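Local coordinates for protein glutathione S-transferase (Bombyx mori, PDB 4E8H) that probably catalyses the conjugation of glutathione to electrophilic compounds, working as a homodimer with a thioredoxin-like glutathione-binding domain, at residues Thr57-Asp62 with Arg72-Tyr77. Residues are numbered along the deposited sequence; the frame is centred on the assembly and turned at random.
With GSH (glutathione), chain F.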
ATOM      1  N   THR B  57       3.543 -15.819   0.916  1.00 10.51           N
ATOM      2  CA  THR B  57       2.206 -15.339   0.592  1.00 10.47           C
ATOM      3  C   THR B  57       1.803 -15.757  -0.816  1.00 10.25           C
ATOM      4  O   THR B  57       2.651 -16.080  -1.653  1.00 10.24           O
ATOM      5  CB  THR B  57       2.115 -13.795   0.655  1.00 10.54           C
ATOM      6  OG1 THR B  57       3.167 -13.221  -0.136  1.00 10.95           O
ATOM      7  CG2 THR B  57       2.222 -13.294   2.093  1.00 10.66           C
ATOM      8  N   ILE B  58       0.495 -15.760  -1.052  1.00  9.91           N
ATOM      9  CA  ILE B  58      -0.060 -15.760  -2.398  1.00  9.65           C
ATOM     10  C   ILE B  58      -0.859 -14.459  -2.571  1.00  9.42           C
ATOM     11  O   ILE B  58      -1.471 -13.982  -1.612  1.00  9.35           O
ATOM     12  CB  ILE B  58      -0.941 -17.009  -2.683  1.00  9.72           C
ATOM     13  CG1 ILE B  58      -2.050 -17.159  -1.634  1.00  9.78           C
ATOM     14  CG2 ILE B  58      -0.075 -18.268  -2.755  1.00  9.73           C
ATOM     15  CD1 ILE B  58      -3.204 -18.053  -2.063  1.00 10.29           C
ATOM     16  N   PRO B  59      -0.850 -13.870  -3.781  1.00  9.24           N
ATOM     17  CA  PRO B  59      -0.192 -14.323  -5.004  1.00  9.11           C
ATOM     18  C   PRO B  59       1.312 -14.073  -5.001  1.00  9.07           C
ATOM     19  O   PRO B  59       1.782 -13.092  -4.420  1.00  9.08           O
ATOM     20  CB  PRO B  59      -0.854 -13.469  -6.089  1.00  9.11           C
ATOM     21  CG  PRO B  59      -1.209 -12.207  -5.400  1.00  9.14           C
ATOM     22  CD  PRO B  59      -1.570 -12.599  -3.990  1.00  9.19           C
ATOM     23  N   THR B  60       2.048 -14.980  -5.631  1.00  9.00           N
ATOM     24  CA  THR B  60       3.451 -14.761  -5.944  1.00  8.91           C
ATOM     25  C   THR B  60       3.618 -14.968  -7.446  1.00  9.04           C
ATOM     26  O   THR B  60       3.185 -15.983  -8.001  1.00  8.92           O
ATOM     27  CB  THR B  60       4.386 -15.680  -5.117  1.00  8.89           C
ATOM     28  OG1 THR B  60       4.245 -15.371  -3.724  1.00  8.82           O
ATOM     29  CG2 THR B  60       5.845 -15.485  -5.514  1.00  8.72           C
ATOM     30  N   MET B  61       4.217 -13.979  -8.098  1.00  9.31           N
ATOM     31  CA  MET B  61       4.437 -14.014  -9.534  1.00  9.72           C
ATOM     32  C   MET B  61       5.860 -14.460  -9.857  1.00  9.97           C
ATOM     33  O   MET B  61       6.815 -14.034  -9.204  1.00  9.94           O
ATOM     34  CB  MET B  61       4.176 -12.630 -10.130  1.00  9.72           C
ATOM     35  CG  MET B  61       4.364 -12.552 -11.633  1.00 10.18           C
ATOM     36  SD  MET B  61       4.793 -10.900 -12.205  1.00 11.18           S
ATOM     37  CE  MET B  61       6.520 -10.811 -11.723  1.00 10.98           C
ATOM     38  N   ASP B  62       5.986 -15.325 -10.864  1.00 10.39           N
ATOM     39  CA  ASP B  62       7.281 -15.669 -11.454  1.00 10.89           C
ATOM     40  C   ASP B  62       7.259 -15.364 -12.953  1.00 11.15           C
ATOM     41  O   ASP B  62       6.782 -16.172 -13.760  1.00 11.14           O
ATOM     42  CB  ASP B  62       7.645 -17.140 -11.185  1.00 10.94           C
ATOM     43  CG  ASP B  62       8.944 -17.578 -11.877  1.00 11.38           C
ATOM     44  OD1 ASP B  62       9.631 -16.750 -12.518  1.00 11.74           O
ATOM     45  OD2 ASP B  62       9.278 -18.775 -11.778  1.00 12.29           O
ATOM     46  N   ARG B  72      -0.787  -5.573  -5.566  1.00  5.65           N
ATOM     47  CA  ARG B  72      -0.828  -4.238  -6.163  1.00  5.83           C
ATOM     48  C   ARG B  72       0.490  -3.844  -6.846  1.00  6.01           C
ATOM     49  O   ARG B  72       0.483  -3.090  -7.824  1.00  6.11           O
ATOM     50  CB  ARG B  72      -1.303  -3.196  -5.138  1.00  5.84           C
ATOM     51  CG  ARG B  72      -2.755  -3.428  -4.678  1.00  5.82           C
ATOM     52  CD  ARG B  72      -3.082  -2.730  -3.355  1.00  5.95           C
ATOM     53  NE  ARG B  72      -4.331  -3.217  -2.763  1.00  6.43           N
ATOM     54  CZ  ARG B  72      -4.439  -4.312  -2.010  1.00  6.89           C
ATOM     55  NH1 ARG B  72      -3.375  -5.057  -1.742  1.00  7.16           N
ATOM     56  NH2 ARG B  72      -5.621  -4.663  -1.521  1.00  7.63           N
ATOM     57  N   ALA B  73       1.608  -4.375  -6.348  1.00  6.11           N
ATOM     58  CA  ALA B  73       2.906  -4.238  -7.019  1.00  6.15           C
ATOM     59  C   ALA B  73       2.970  -5.089  -8.291  1.00  6.21           C
ATOM     60  O   ALA B  73       3.555  -4.671  -9.295  1.00  6.15           O
ATOM     61  CB  ALA B  73       4.041  -4.602  -6.074  1.00  6.14           C
ATOM     62  N   ILE B  74       2.372  -6.280  -8.237  1.00  6.23           N
ATOM     63  CA  ILE B  74       2.259  -7.157  -9.407  1.00  6.36           C
ATOM     64  C   ILE B  74       1.430  -6.495 -10.510  1.00  6.50           C
ATOM     65  O   ILE B  74       1.850  -6.457 -11.668  1.00  6.55           O
ATOM     66  CB  ILE B  74       1.665  -8.544  -9.042  1.00  6.34           C
ATOM     67  CG1 ILE B  74       2.627  -9.321  -8.133  1.00  6.31           C
ATOM     68  CG2 ILE B  74       1.368  -9.354 -10.307  1.00  6.30           C
ATOM     69  CD1 ILE B  74       2.008 -10.541  -7.455  1.00  6.02           C
ATOM     70  N   GLN B  75       0.262  -5.971 -10.137  1.00  6.56           N
ATOM     71  CA  GLN B  75      -0.616  -5.253 -11.063  1.00  6.72           C
ATOM     72  C   GLN B  75       0.110  -4.147 -11.817  1.00  6.78           C
ATOM     73  O   GLN B  75       0.057  -4.086 -13.049  1.00  6.91           O
ATOM     74  CB  GLN B  75      -1.770  -4.611 -10.305  1.00  6.71           C
ATOM     75  CG  GLN B  75      -2.917  -5.517  -9.963  1.00  6.82           C
ATOM     76  CD  GLN B  75      -4.043  -4.738  -9.330  1.00  7.32           C
ATOM     77  OE1 GLN B  75      -3.955  -4.322  -8.173  1.00  7.67           O
ATOM     78  NE2 GLN B  75      -5.104  -4.510 -10.094  1.00  7.02           N
ATOM     79  N   THR B  76       0.769  -3.268 -11.067  1.00  6.78           N
ATOM     80  CA  THR B  76       1.450  -2.120 -11.652  1.00  6.97           C
ATOM     81  C   THR B  76       2.650  -2.549 -12.499  1.00  7.29           C
ATOM     82  O   THR B  76       2.906  -1.958 -13.552  1.00  7.39           O
ATOM     83  CB  THR B  76       1.871  -1.080 -10.587  1.00  6.93           C
ATOM     84  OG1 THR B  76       2.674  -1.711  -9.583  1.00  6.59           O
ATOM     85  CG2 THR B  76       0.643  -0.453  -9.934  1.00  6.65           C
ATOM     86  N   TYR B  77       3.363  -3.585 -12.050  1.00  7.65           N
ATOM     87  CA  TYR B  77       4.467  -4.162 -12.829  1.00  8.04           C
ATOM     88  C   TYR B  77       4.020  -4.688 -14.194  1.00  8.30           C
ATOM     89  O   TYR B  77       4.699  -4.459 -15.198  1.00  8.38           O
ATOM     90  CB  TYR B  77       5.188  -5.278 -12.058  1.00  7.98           C
ATOM     91  CG  TYR B  77       6.134  -6.089 -12.929  1.00  8.20           C
ATOM     92  CD1 TYR B  77       7.313  -5.527 -13.422  1.00  8.17           C
ATOM     93  CD2 TYR B  77       5.840  -7.409 -13.278  1.00  8.14           C
ATOM     94  CE1 TYR B  77       8.179  -6.259 -14.234  1.00  8.43           C
ATOM     95  CE2 TYR B  77       6.702  -8.151 -14.091  1.00  8.33           C
ATOM     96  CZ  TYR B  77       7.870  -7.569 -14.561  1.00  8.54           C
ATOM     97  OH  TYR B  77       8.728  -8.293 -15.359  1.00  8.95           O
TER
HETATM   98  N1  GSH F 301      -1.071  -7.714   0.819  1.00  8.44           N
HETATM   99  CA1 GSH F 301      -0.918  -8.995   0.152  1.00  8.82           C
HETATM  100  C1  GSH F 301      -1.231  -8.831  -1.308  1.00  8.57           C
HETATM  101  O11 GSH F 301      -1.941  -7.880  -1.701  1.00  8.49           O
HETATM  102  O12 GSH F 301      -0.781  -9.640  -2.150  1.00  8.41           O
HETATM  103  CB1 GSH F 301      -1.859 -10.021   0.780  1.00  9.43           C
HETATM  104  CG1 GSH F 301      -1.328 -11.442   0.596  1.00 10.48           C
HETATM  105  CD1 GSH F 301      -1.943 -12.394   1.601  1.00 11.27           C
HETATM  106  OE1 GSH F 301      -2.059 -12.028   2.958  1.00 11.70           O
HETATM  107  N2  GSH F 301      -2.355 -13.574   1.139  1.00 11.93           N
HETATM  108  CA2 GSH F 301      -2.865 -14.610   2.023  1.00 12.98           C
HETATM  109  C2  GSH F 301      -1.775 -15.573   2.387  1.00 13.25           C
HETATM  110  O2  GSH F 301      -0.756 -15.828   1.450  1.00 13.49           O
HETATM  111  CB2 GSH F 301      -3.999 -15.360   1.335  1.00 13.54           C
HETATM  112  SG2 GSH F 301      -5.441 -14.312   1.013  1.00 14.91           S
HETATM  113  N3  GSH F 301      -1.824 -16.147   3.591  1.00 13.62           N
HETATM  114  CA3 GSH F 301      -0.917 -17.215   3.985  1.00 14.17           C
HETATM  115  C3  GSH F 301       0.341 -16.694   4.645  1.00 14.75           C
HETATM  116  O31 GSH F 301       0.632 -15.479   4.587  1.00 15.03           O
HETATM  117  O32 GSH F 301       1.111 -17.469   5.259  1.00 14.91           O
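I74 and Y77, one turn apart on helix 71-82, take up the side chains of P59 and M61 where strand 60-63 begins, packing helix on sheet in the thioredoxin-like domain. With CG1 anti to the carbonyl carbon (chi1 -66°) and an extended chi2, I74 CD1 reaches segment 57-62, 4.0 Å from M61 CB and 4.2 Å from P59 CG. V21 of helix 16-27 touches both P59 and I74. M61 starts extended, and the bend at chi3 (76°) sets SD and CE both against Y77 CD2 and CE2, the two side chains crossing at about a right angle. This is a Met-aromatic contact: M61 SD lies 4.9 Å from the centroid of the Y77 ring, approached obliquely. Cutting M61 back to an alanine removes the sulfur and methyl, and is likely to open a gap beside the CD2-CE2 side of the Y77 ring. The phenol end is held separately, Y77 OH bonding to D63 and to R94 of the second subunit. The cis peptide between I58 and P59 is a thioredoxin-fold hallmark; its carbonyl, I58 O, accepts from GSH N2 at 2.9 Å, and I58 N donates to GSH O2 at 2.8 Å. At the helix start, R72 NH2 pairs with D106, while R72 NH1 comes to 3.2 Å from GSH O11, the carboxylate oxygen lying near the guanidinium plane at its edge.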